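Long-range contacts in beta-mannosidase (Trichoderma harzianum, PDB 4CVU), which probably hydrolyses terminal beta-mannosyl residues at the non-reducing ends of oligosaccharides, as a fungal member of glycoside hydrolase family 2: residues N72-F77 / L634-H639; I233-K238 / A250-N255; H308-W313 / V346-I351; R625-P630 / D710-P715. All coordinates share one frame; numbering follows the deposited sequence. Where two conformers were deposited one is given.

Interaction 1. Residues N72-F77 / L634-H639. With NAG (2-acetamido-2-deoxy-beta-D-glucopyranose), chain L.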
# COMPACT_ATOMS: atom_id res chain seq x y z
N ASN A 72 1.12 8.34 -3.81
CA ASN A 72 0.78 6.92 -3.96
C ASN A 72 0.22 6.45 -5.29
O ASN A 72 -0.55 7.15 -5.91
CB ASN A 72 -0.25 6.50 -2.87
CG ASN A 72 0.36 6.46 -1.48
OD1 ASN A 72 1.53 6.77 -1.32
ND2 ASN A 72 -0.42 6.13 -0.46
N GLY A 73 0.63 5.24 -5.71
CA GLY A 73 -0.11 4.47 -6.72
C GLY A 73 -0.17 5.17 -8.07
O GLY A 73 0.88 5.56 -8.62
N LEU A 74 -1.38 5.32 -8.63
CA LEU A 74 -1.51 6.02 -9.92
C LEU A 74 -2.23 7.33 -9.73
O LEU A 74 -2.96 7.77 -10.61
CB LEU A 74 -2.23 5.15 -10.97
CG LEU A 74 -1.43 3.93 -11.44
CD1 LEU A 74 -2.37 3.01 -12.21
CD2 LEU A 74 -0.21 4.32 -12.28
N ASN A 75 -1.99 7.96 -8.57
CA ASN A 75 -2.60 9.26 -8.22
C ASN A 75 -2.26 10.42 -9.11
O ASN A 75 -2.97 11.41 -9.10
CB ASN A 75 -2.28 9.67 -6.80
CG ASN A 75 -3.16 8.96 -5.75
OD1 ASN A 75 -2.87 9.04 -4.55
ND2 ASN A 75 -4.18 8.26 -6.17
N ASP A 76 -1.17 10.31 -9.88
CA ASP A 76 -0.85 11.34 -10.86
C ASP A 76 -1.99 11.40 -11.84
O ASP A 76 -2.26 12.45 -12.38
CB ASP A 76 0.47 11.06 -11.61
CG ASP A 76 1.03 12.27 -12.30
OD1 ASP A 76 0.80 13.39 -11.81
OD2 ASP A 76 1.74 12.15 -13.34
N PHE A 77 -2.65 10.26 -12.09
CA PHE A 77 -3.81 10.20 -12.97
C PHE A 77 -5.09 10.46 -12.20
O PHE A 77 -5.87 11.37 -12.55
CB PHE A 77 -3.86 8.87 -13.73
CG PHE A 77 -2.75 8.73 -14.73
CD1 PHE A 77 -2.74 9.50 -15.87
CD2 PHE A 77 -1.68 7.89 -14.49
CE1 PHE A 77 -1.71 9.40 -16.78
CE2 PHE A 77 -0.64 7.79 -15.40
CZ PHE A 77 -0.65 8.55 -16.54
N LEU A 634 -1.36 14.24 -21.91
CA LEU A 634 -2.15 13.70 -20.81
C LEU A 634 -2.46 12.21 -20.89
O LEU A 634 -3.15 11.69 -20.04
CB LEU A 634 -3.45 14.52 -20.68
CG LEU A 634 -3.32 15.97 -20.20
CD1 LEU A 634 -4.66 16.70 -20.28
CD2 LEU A 634 -2.79 16.06 -18.78
N THR A 635 -1.94 11.49 -21.88
CA THR A 635 -2.23 10.06 -21.98
C THR A 635 -1.47 9.20 -20.94
O THR A 635 -0.48 9.66 -20.35
CB THR A 635 -1.89 9.50 -23.37
OG1 THR A 635 -0.48 9.60 -23.61
CG2 THR A 635 -2.67 10.25 -24.45
N ARG A 636 -1.94 7.96 -20.74
CA ARG A 636 -1.18 6.93 -20.01
C ARG A 636 -0.22 6.31 -20.99
O ARG A 636 -0.52 5.31 -21.63
CB ARG A 636 -2.09 5.85 -19.42
CG ARG A 636 -3.02 6.35 -18.32
CD ARG A 636 -3.63 5.19 -17.54
NE ARG A 636 -4.43 5.68 -16.41
CZ ARG A 636 -4.76 4.96 -15.34
NH1 ARG A 636 -4.39 3.69 -15.21
NH2 ARG A 636 -5.49 5.52 -14.38
N ASN A 637 0.94 6.92 -21.12
CA ASN A 637 1.87 6.57 -22.16
C ASN A 637 2.85 5.46 -21.70
O ASN A 637 3.99 5.73 -21.27
CB ASN A 637 2.56 7.84 -22.62
CG ASN A 637 3.22 7.70 -23.96
OD1 ASN A 637 3.62 6.61 -24.36
ND2 ASN A 637 3.32 8.81 -24.69
N ILE A 638 2.39 4.22 -21.81
CA ILE A 638 3.18 3.03 -21.43
C ILE A 638 4.38 2.89 -22.35
O ILE A 638 5.45 2.52 -21.91
CB ILE A 638 2.31 1.72 -21.48
CG1 ILE A 638 1.59 1.53 -20.16
CG2 ILE A 638 3.17 0.46 -21.64
CD1 ILE A 638 0.25 2.18 -20.16
N HIS A 639 4.21 3.20 -23.61
CA HIS A 639 5.29 3.06 -24.57
C HIS A 639 6.52 3.93 -24.19
O HIS A 639 7.64 3.45 -24.16
CB HIS A 639 4.81 3.43 -25.97
CG HIS A 639 5.90 3.43 -27.00
ND1 HIS A 639 6.25 2.30 -27.72
CD2 HIS A 639 6.72 4.43 -27.42
CE1 HIS A 639 7.24 2.61 -28.55
NE2 HIS A 639 7.55 3.89 -28.38
C1 NAG L . 6.05 10.15 -26.26
C2 NAG L . 7.05 9.95 -27.36
C3 NAG L . 6.69 10.84 -28.54
C4 NAG L . 5.24 10.54 -28.93
C5 NAG L . 4.32 10.68 -27.72
C6 NAG L . 2.86 10.36 -28.03
C7 NAG L . 9.47 9.54 -27.13
C8 NAG L . 10.77 9.97 -26.49
N2 NAG L . 8.37 10.23 -26.83
O3 NAG L . 7.62 10.59 -29.59
O4 NAG L . 4.78 11.42 -29.96
O5 NAG L . 4.76 9.78 -26.72
O6 NAG L . 2.79 9.06 -28.55
O7 NAG L . 9.48 8.57 -27.88
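Arg636 lies over one face of the Phe77 ring, and this pair makes most of the contact. Its CG is anti to the carbonyl carbon (chi1 -66°), and the chain then runs extended from CG to NE. CG takes up the ring face, 3.8 Å from the centroid of the Phe77 ring, as a CH-pi contact offset toward the rim. Further along, NE stands 3.9 Å from Phe77 CG. At the tip, NH2 comes 3.8 Å from Phe77 CB, while NH1 lies 3.7 Å from Leu74 CD1. The side chains of Leu74 and Arg636 cross at about a right angle. The guanidinium is turned 33° from the ring plane, so the two groups are not flat against each other.

The Phe77 ring also presents its edge to the other segment. CE1 is 3.8 Å from Thr635 O, near the ring plane. An alanine at Phe77 would probably leave Arg636 CG without the ring face it lies on and let the guanidinium turn more freely.

The next residue faces elsewhere. Asn637 ND2 donates to O5 of the protein-linked N-acetylglucosamine at 2.7 Å, and its OD1 caps the helix that follows by accepting from Asn640 N.

No hydrogen bond joins the two segments. Polar partners of the guanidinium include a long, weak ion pair with Asp78 and a weak bond to Gly65 O of the second subunit. This surface contact therefore joins the galactose-binding-like region to the start of helix 638-655 through apolar and CH-pi packing, with the arginine charge left near the subunit interface.

Interaction 2. Residues I233-K238 / A250-N255. With NAG (2-acetamido-2-deoxy-beta-D-glucopyranose), chain E.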
# COMPACT_ATOMS: atom_id res chain seq x y z
N ILE A 233 20.56 43.61 0.87
CA ILE A 233 21.90 43.91 1.39
C ILE A 233 22.89 43.42 0.35
O ILE A 233 22.82 42.22 -0.08
CB ILE A 233 22.22 43.21 2.72
CG1 ILE A 233 21.14 43.49 3.79
CG2 ILE A 233 23.58 43.64 3.23
CD1 ILE A 233 20.98 44.95 4.17
N ASP A 234 23.76 44.31 -0.09
CA ASP A 234 24.75 44.00 -1.12
C ASP A 234 26.11 44.35 -0.53
O ASP A 234 26.42 45.54 -0.32
CB ASP A 234 24.48 44.78 -2.40
CG ASP A 234 25.22 44.23 -3.61
OD1 ASP A 234 25.73 43.06 -3.60
OD2 ASP A 234 25.29 44.96 -4.61
N ILE A 235 26.87 43.33 -0.17
CA ILE A 235 28.22 43.50 0.32
C ILE A 235 29.17 43.10 -0.79
O ILE A 235 29.16 41.95 -1.26
CB ILE A 235 28.48 42.67 1.56
CG1 ILE A 235 27.52 43.10 2.68
CG2 ILE A 235 29.90 42.89 2.01
CD1 ILE A 235 27.61 42.26 3.92
N PHE A 236 29.95 44.07 -1.25
CA PHE A 236 30.87 43.87 -2.37
C PHE A 236 32.17 44.64 -2.12
O PHE A 236 32.26 45.43 -1.19
CB PHE A 236 30.23 44.31 -3.69
CG PHE A 236 29.68 45.70 -3.67
CD1 PHE A 236 28.46 45.99 -3.05
CD2 PHE A 236 30.38 46.74 -4.26
CE1 PHE A 236 27.96 47.26 -3.03
CE2 PHE A 236 29.89 48.03 -4.24
CZ PHE A 236 28.68 48.29 -3.61
N ARG A 237 33.18 44.38 -2.95
CA ARG A 237 34.43 45.12 -2.90
C ARG A 237 34.22 46.42 -3.65
O ARG A 237 33.52 46.47 -4.67
CB ARG A 237 35.58 44.32 -3.52
CG ARG A 237 35.98 43.04 -2.78
CD ARG A 237 36.87 43.33 -1.59
NE ARG A 237 37.30 42.14 -0.87
CZ ARG A 237 38.21 42.11 0.10
NH1 ARG A 237 38.83 43.23 0.48
NH2 ARG A 237 38.53 40.97 0.70
N LYS A 238 34.85 47.48 -3.17
CA LYS A 238 34.70 48.75 -3.83
C LYS A 238 35.19 48.65 -5.29
O LYS A 238 36.23 48.06 -5.57
CB LYS A 238 35.46 49.83 -3.06
CG LYS A 238 35.03 51.23 -3.44
CD LYS A 238 35.26 52.23 -2.32
CE LYS A 238 34.79 53.61 -2.75
NZ LYS A 238 33.36 53.56 -3.22
N ALA A 250 40.73 45.86 -1.77
CA ALA A 250 39.89 47.04 -1.65
C ALA A 250 38.95 46.98 -0.45
O ALA A 250 38.68 45.91 0.07
CB ALA A 250 39.10 47.24 -2.93
N PRO A 251 38.47 48.15 -0.01
CA PRO A 251 37.50 48.16 1.10
C PRO A 251 36.13 47.55 0.76
O PRO A 251 35.73 47.51 -0.41
CB PRO A 251 37.36 49.66 1.44
CG PRO A 251 37.90 50.40 0.27
CD PRO A 251 38.88 49.51 -0.42
N TRP A 252 35.43 47.08 1.78
CA TRP A 252 34.08 46.53 1.61
C TRP A 252 33.07 47.67 1.57
O TRP A 252 33.20 48.62 2.31
CB TRP A 252 33.74 45.57 2.75
CG TRP A 252 34.48 44.29 2.69
CD1 TRP A 252 35.53 43.91 3.46
CD2 TRP A 252 34.21 43.20 1.80
NE1 TRP A 252 35.95 42.64 3.11
CE2 TRP A 252 35.16 42.19 2.09
CE3 TRP A 252 33.27 42.98 0.79
CZ2 TRP A 252 35.18 40.98 1.40
CZ3 TRP A 252 33.31 41.78 0.10
CH2 TRP A 252 34.25 40.79 0.41
N VAL A 253 32.10 47.59 0.66
CA VAL A 253 30.96 48.49 0.70
C VAL A 253 29.76 47.66 1.11
O VAL A 253 29.51 46.60 0.51
CB VAL A 253 30.68 49.17 -0.65
CG1 VAL A 253 29.50 50.13 -0.53
CG2 VAL A 253 31.91 49.90 -1.16
N VAL A 254 29.06 48.09 2.15
CA VAL A 254 27.80 47.52 2.58
C VAL A 254 26.67 48.45 2.15
O VAL A 254 26.57 49.55 2.63
CB VAL A 254 27.76 47.36 4.10
CG1 VAL A 254 26.43 46.78 4.56
CG2 VAL A 254 28.93 46.49 4.57
N ASN A 255 25.84 47.99 1.22
CA ASN A 255 24.71 48.76 0.73
C ASN A 255 23.40 48.15 1.23
O ASN A 255 23.21 46.95 1.11
CB ASN A 255 24.74 48.77 -0.80
CG ASN A 255 23.78 49.78 -1.40
OD1 ASN A 255 23.34 50.72 -0.75
ND2 ASN A 255 23.46 49.57 -2.68
C1 NAG E . 22.55 50.38 -3.45
C2 NAG E . 23.21 51.18 -4.57
C3 NAG E . 22.17 51.97 -5.32
C4 NAG E . 21.09 51.02 -5.87
C5 NAG E . 20.55 50.15 -4.73
C6 NAG E . 19.59 49.04 -5.15
C7 NAG E . 25.53 51.86 -4.15
C8 NAG E . 26.45 52.83 -3.46
N2 NAG E . 24.23 52.05 -3.97
O3 NAG E . 22.81 52.65 -6.37
O4 NAG E . 20.02 51.76 -6.42
O5 NAG E . 21.60 49.52 -4.05
O6 NAG E . 19.06 48.48 -3.96
O7 NAG E . 26.01 50.96 -4.83
O HOH W 1 23.85 47.28 -4.62
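Asp234 and Asn255, and further on Phe236 and Val253, form the antiparallel hydrogen-bonded pairs of two neighbouring strands. Each pair exchanges two backbone bonds. The shortest runs from Val253 N to Phe236 O, 2.8 Å. Past the last strand pair, Lys238 N donates to Pro251 O at 2.9 Å.

Arg237 NH1 reaches Ala250 O at 2.7 Å, and the oxygen lies in the guanidinium plane. A bend at chi2 (-81°) turns CD over the indole.

Aromatic faces supply the next group. Arg237 CD sits over the six-membered ring of Trp252, 4.0 Å from its centroid, as a CH-pi contact. Arg237 NE then comes 3.3 Å from Trp252 CZ2, with guanidinium and indole planes 33° apart. On the face that carries Phe236 and Val253, Val253 CB lies over the Phe236 ring. Among the apolar contacts, Ile235 CG2 meets Trp252 CE3 at 3.6 Å, and Ile235 and Val254 lie side by side.

Asn255 ND2 is covalently bound to C1 of an N-acetylglucosamine. The same nitrogen donates to a water at 3.0 Å, which also binds Asp234 OD2. That carboxylate is held more firmly by His530 N, and its other oxygen by Ser531 and Asn476.

An alanine in place of Arg237 would probably leave Ala250 O without this donor and open a gap over the face of Trp252.

Strand 227-237 is an edge strand of the antiparallel sheet in the immunoglobulin-like family 2 domain. Here backbone bonds set the pairing, while Arg237 ties the loop end to the indole and Asn255 carries sugar at the other end.

Interaction 3. Residues H308-W313 / V346-I351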
# COMPACT_ATOMS: atom_id res chain seq x y z
N HIS A 308 40.59 45.34 6.13
CA HIS A 308 41.19 44.56 7.20
C HIS A 308 40.22 44.16 8.31
O HIS A 308 40.59 43.34 9.14
CB HIS A 308 42.39 45.33 7.80
N LYS A 309 39.02 44.73 8.36
CA LYS A 309 38.15 44.50 9.53
C LYS A 309 37.35 43.17 9.48
O LYS A 309 37.43 42.36 10.40
CB LYS A 309 37.21 45.69 9.76
N PRO A 310 36.57 42.93 8.42
CA PRO A 310 35.71 41.74 8.44
C PRO A 310 36.44 40.44 8.10
O PRO A 310 37.22 40.42 7.16
CB PRO A 310 34.65 42.04 7.38
CG PRO A 310 34.96 43.39 6.83
CD PRO A 310 36.38 43.71 7.19
N LYS A 311 36.16 39.38 8.86
CA LYS A 311 36.63 38.04 8.56
C LYS A 311 35.82 37.39 7.43
O LYS A 311 34.60 37.55 7.39
CB LYS A 311 36.56 37.19 9.82
CG LYS A 311 37.55 37.61 10.89
CD LYS A 311 37.37 36.77 12.14
CE LYS A 311 38.27 37.25 13.26
NZ LYS A 311 38.89 36.09 13.96
N LEU A 312 36.50 36.70 6.52
CA LEU A 312 35.89 36.21 5.28
C LEU A 312 35.06 34.91 5.44
O LEU A 312 35.38 34.04 6.24
CB LEU A 312 36.94 36.03 4.18
CG LEU A 312 37.75 37.27 3.78
CD1 LEU A 312 38.55 37.02 2.51
CD2 LEU A 312 36.85 38.47 3.57
N TRP A 313 33.98 34.84 4.70
CA TRP A 313 33.20 33.61 4.54
C TRP A 313 33.85 32.76 3.46
O TRP A 313 34.24 33.27 2.40
CB TRP A 313 31.77 33.97 4.16
CG TRP A 313 30.79 32.80 4.02
CD1 TRP A 313 29.91 32.35 4.97
CD2 TRP A 313 30.56 31.98 2.85
NE1 TRP A 313 29.16 31.29 4.47
CE2 TRP A 313 29.53 31.06 3.17
CE3 TRP A 313 31.13 31.92 1.57
CZ2 TRP A 313 29.08 30.10 2.27
CZ3 TRP A 313 30.65 30.96 0.66
CH2 TRP A 313 29.65 30.07 1.02
N VAL A 346 24.49 37.97 7.17
CA VAL A 346 25.30 38.18 5.97
C VAL A 346 26.72 37.63 6.07
O VAL A 346 27.18 37.28 7.14
CB VAL A 346 25.36 39.70 5.62
CG1 VAL A 346 23.95 40.26 5.49
CG2 VAL A 346 26.12 40.50 6.68
N GLY A 347 27.42 37.60 4.95
CA GLY A 347 28.84 37.23 4.91
C GLY A 347 29.64 38.20 4.06
O GLY A 347 29.10 38.85 3.14
N PHE A 348 30.92 38.32 4.38
CA PHE A 348 31.86 39.08 3.59
C PHE A 348 32.65 38.12 2.74
O PHE A 348 33.50 37.40 3.24
CB PHE A 348 32.80 39.91 4.49
CG PHE A 348 32.11 41.04 5.17
CD1 PHE A 348 31.42 40.85 6.35
CD2 PHE A 348 32.15 42.32 4.61
CE1 PHE A 348 30.79 41.92 6.97
CE2 PHE A 348 31.52 43.38 5.22
CZ PHE A 348 30.83 43.18 6.40
N ARG A 349 32.31 38.10 1.45
CA ARG A 349 33.07 37.34 0.47
C ARG A 349 32.73 37.78 -0.94
O ARG A 349 31.71 38.42 -1.17
CB ARG A 349 32.85 35.82 0.60
CG ARG A 349 31.42 35.36 0.81
CD ARG A 349 30.65 35.18 -0.48
NE ARG A 349 29.98 36.41 -0.86
CZ ARG A 349 28.85 36.48 -1.54
NH1 ARG A 349 28.22 35.38 -1.92
NH2 ARG A 349 28.34 37.67 -1.83
N THR A 350 33.62 37.45 -1.86
CA THR A 350 33.38 37.66 -3.27
C THR A 350 33.19 36.30 -3.90
O THR A 350 33.92 35.35 -3.57
CB THR A 350 34.53 38.40 -3.98
OG1 THR A 350 35.71 37.61 -3.94
CG2 THR A 350 34.77 39.78 -3.32
N ILE A 351 32.18 36.19 -4.76
CA ILE A 351 32.00 35.01 -5.58
C ILE A 351 31.80 35.41 -7.02
O ILE A 351 30.86 36.12 -7.34
CB ILE A 351 30.87 34.10 -5.06
CG1 ILE A 351 30.78 32.79 -5.89
CG2 ILE A 351 29.53 34.83 -5.03
CD1 ILE A 351 31.92 31.84 -5.67
O HOH W 2 32.10 36.97 6.54
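Pro310 CB sits over the centre of the Phe348 ring, 3.6 Å from its centroid, in a CH-pi contact. The two side chains cross at about a right angle. CG of the same proline lies over the CD2 side, 3.7 Å from Phe348 CD2.

Beside this pair the backbones join. Trp313 N donates to Phe348 O at 3.0 Å in a nearly straight bond (167°), tilted 35° from the carbonyl plane. Leu312 CA approaches that same oxygen at 3.4 Å as a CA-H...O contact. One water completes the link: it donates to Lys311 O at 2.7 Å and accepts from Phe348 N at 2.8 Å. Trp313 and Arg349 lie side by side. In the conformer described, Arg349 CG comes obliquely to the indole, 3.5 Å from Trp313 CE3.

A second shell fixes the two rings. Phe348 meets Trp252 edge-to-face and touches Ile235, so it is bedded on the neighbouring strands. Trp313 NE1 donates to Asp437 O, and the indole packs on Leu442.

The loop 346-351 leads from strand 340-346 of the immunoglobulin-like sheet to strand 351-354 of the mixed sheet. The contact thus lies at a domain junction, consistent with the family 2 plan of beta-sandwich domains set against a catalytic barrel.

Interaction 4. Residues R625-P630 / D710-P715. With NAG (2-acetamido-2-deoxy-beta-D-glucopyranose), chain L.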
# COMPACT_ATOMS: atom_id res chain seq x y z
N ARG A 625 5.04 5.13 -13.40
CA ARG A 625 5.73 6.12 -12.56
C ARG A 625 7.11 6.47 -13.10
O ARG A 625 7.74 7.42 -12.62
CB ARG A 625 5.80 5.62 -11.14
CG ARG A 625 4.45 5.62 -10.45
CD ARG A 625 4.51 4.86 -9.15
NE ARG A 625 5.21 5.65 -8.13
CZ ARG A 625 4.60 6.44 -7.23
NH1 ARG A 625 3.29 6.60 -7.21
NH2 ARG A 625 5.33 7.14 -6.37
N ASN A 626 7.56 5.77 -14.11
CA ASN A 626 8.81 6.15 -14.79
C ASN A 626 8.45 7.20 -15.82
O ASN A 626 7.78 6.88 -16.83
CB ASN A 626 9.43 4.95 -15.48
CG ASN A 626 10.82 5.26 -16.01
OD1 ASN A 626 11.23 6.44 -16.12
ND2 ASN A 626 11.58 4.23 -16.22
N HIS A 627 8.88 8.45 -15.59
CA HIS A 627 8.59 9.49 -16.53
C HIS A 627 9.73 9.74 -17.47
O HIS A 627 9.72 10.74 -18.17
CB HIS A 627 8.13 10.77 -15.84
CG HIS A 627 6.77 10.63 -15.21
ND1 HIS A 627 6.20 11.62 -14.44
CD2 HIS A 627 5.87 9.63 -15.26
CE1 HIS A 627 5.00 11.24 -14.05
NE2 HIS A 627 4.77 10.04 -14.53
N HIS A 628 10.69 8.84 -17.48
CA HIS A 628 11.74 8.82 -18.50
C HIS A 628 11.37 7.68 -19.44
O HIS A 628 11.69 6.54 -19.15
CB HIS A 628 13.12 8.54 -17.86
CG HIS A 628 14.26 8.56 -18.84
ND1 HIS A 628 14.49 9.64 -19.68
CD2 HIS A 628 15.25 7.68 -19.09
CE1 HIS A 628 15.57 9.40 -20.42
NE2 HIS A 628 16.05 8.21 -20.08
N TYR A 629 10.69 7.94 -20.57
CA TYR A 629 10.47 9.24 -21.17
C TYR A 629 9.05 9.74 -20.94
O TYR A 629 8.13 8.94 -20.83
CB TYR A 629 10.71 9.15 -22.68
CG TYR A 629 12.14 8.93 -23.01
CD1 TYR A 629 12.72 7.70 -22.82
CD2 TYR A 629 12.93 9.98 -23.46
CE1 TYR A 629 14.06 7.49 -23.09
CE2 TYR A 629 14.27 9.79 -23.74
CZ TYR A 629 14.83 8.54 -23.55
OH TYR A 629 16.15 8.34 -23.80
N PRO A 630 8.86 11.06 -20.92
CA PRO A 630 7.58 11.59 -20.50
C PRO A 630 6.49 11.41 -21.60
O PRO A 630 6.77 11.14 -22.78
CB PRO A 630 7.89 13.05 -20.20
CG PRO A 630 9.08 13.39 -21.00
CD PRO A 630 9.80 12.12 -21.34
N ASP A 710 15.18 13.19 -5.17
CA ASP A 710 13.90 12.76 -5.75
C ASP A 710 12.71 13.53 -5.18
O ASP A 710 12.68 13.84 -3.99
CB ASP A 710 13.59 11.27 -5.48
CG ASP A 710 14.15 10.33 -6.53
OD1 ASP A 710 14.13 10.65 -7.73
OD2 ASP A 710 14.61 9.21 -6.15
N ILE A 711 11.72 13.80 -6.04
CA ILE A 711 10.46 14.44 -5.63
C ILE A 711 9.38 13.43 -5.22
O ILE A 711 8.40 13.81 -4.56
CB ILE A 711 9.94 15.32 -6.79
CG1 ILE A 711 9.07 16.41 -6.27
CG2 ILE A 711 9.22 14.51 -7.82
CD1 ILE A 711 8.63 17.41 -7.34
N TRP A 712 9.57 12.16 -5.59
CA TRP A 712 8.65 11.07 -5.24
C TRP A 712 9.32 9.71 -5.53
O TRP A 712 10.47 9.66 -5.98
CB TRP A 712 7.28 11.22 -5.95
CG TRP A 712 7.24 10.93 -7.42
CD1 TRP A 712 8.25 11.05 -8.31
CD2 TRP A 712 6.10 10.49 -8.16
NE1 TRP A 712 7.82 10.71 -9.56
CE2 TRP A 712 6.50 10.36 -9.49
CE3 TRP A 712 4.79 10.17 -7.82
CZ2 TRP A 712 5.62 9.92 -10.51
CZ3 TRP A 712 3.91 9.73 -8.84
CH2 TRP A 712 4.35 9.62 -10.17
N GLN A 713 8.58 8.63 -5.37
CA GLN A 713 9.13 7.27 -5.45
C GLN A 713 9.03 6.73 -6.88
O GLN A 713 7.96 6.34 -7.32
CB GLN A 713 8.40 6.38 -4.46
CG GLN A 713 8.43 6.92 -3.06
CD GLN A 713 7.33 7.84 -2.79
OE1 GLN A 713 6.76 8.46 -3.71
NE2 GLN A 713 6.95 7.94 -1.52
N ALA A 714 10.15 6.70 -7.59
CA ALA A 714 10.09 6.43 -8.99
C ALA A 714 11.47 6.25 -9.54
O ALA A 714 12.44 6.72 -8.96
CB ALA A 714 9.39 7.61 -9.70
N PRO A 715 11.61 5.57 -10.67
CA PRO A 715 12.96 5.44 -11.23
C PRO A 715 13.42 6.75 -11.82
O PRO A 715 12.75 7.31 -12.68
CB PRO A 715 12.81 4.37 -12.28
CG PRO A 715 11.41 4.31 -12.62
CD PRO A 715 10.60 4.87 -11.48
C1 NAG L . 6.05 10.15 -26.26
C2 NAG L . 7.05 9.95 -27.36
C3 NAG L . 6.69 10.84 -28.54
C4 NAG L . 5.24 10.54 -28.93
C5 NAG L . 4.32 10.68 -27.72
C6 NAG L . 2.86 10.36 -28.03
C7 NAG L . 9.47 9.54 -27.13
C8 NAG L . 10.77 9.97 -26.49
N2 NAG L . 8.37 10.23 -26.83
O3 NAG L . 7.62 10.59 -29.59
O4 NAG L . 4.78 11.42 -29.96
O5 NAG L . 4.76 9.78 -26.72
O6 NAG L . 2.79 9.06 -28.55
O7 NAG L . 9.48 8.57 -27.88
O HOH W 3 8.89 9.89 -12.45
O HOH W 4 11.04 9.29 -13.70
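Arg625 grips the backbone oxygen of Gln713 with two nitrogens, and this is the tight end of the contact. NE donates to Gln713 O at 2.9 Å, nearly along the C=O axis. NH2 donates to the same Gln713 O, also at 2.9 Å, but more from the side of the carbonyl (126° at the oxygen). Both bonds lie close to the guanidinium plane, and a bend at chi3 (75°) places NE toward Gln713 O. Trp712 covers one guanidinium face. Arg625 CZ is 4.1 Å from the centroid of its six-membered ring, an off-centre cation-pi contact with the planes 36° apart.

Next along the chain, Asn626 CB packs on Pro715 CG at 3.5 Å. Its OD1 accepts from His628 N, closing an Asx turn that shapes the loop.

The other side is looser and bridged by water, though its residues are buried. One water donates to Arg625 O at 2.7 Å and accepts from Trp712 NE1 at 3.2 Å. A second accepts from His627 N at 3.0 Å and donates to Pro715 O at 2.8 Å. The His627 ring meets Trp712 only obliquely, with CE1 toward CZ2, while its ND1 is held by Gly203 O. Beyond the contact, Tyr629 follows a cis peptide bond and packs on the acetyl methyl of a protein-linked N-acetylglucosamine.

NH1 of Arg625 binds Asn71 O and Gly73 O. The arginine charge is thus met here by carbonyl oxygens and an indole face, which would probably stabilise it without a carboxylate among the partners named here. Through it the loop after strand 702-705 is tied to the loop before helix 75-78.

Interactions 1 and 4 lie about 11 Å apart between centres and are joined by Arg625 of interaction 4, whose NH1 bonds Gly73 O of interaction 1; both touch the same sugar. Interaction 1 is a surface contact made by packing alone, whereas interaction 4 is buried and rests on hydrogen bonds, a cation-pi contact and waters. Interactions 2 and 3, both buried, lie across the chain's centre and meet where Trp252 and Ile235 pack on Pro310 and Phe348. Strand pairing dominates interaction 2; one direct backbone bond and a water serve interaction 3. An arginine lies over an aromatic face in interactions 1, 2 and 4; in interaction 3 Arg349 meets Trp313 obliquely.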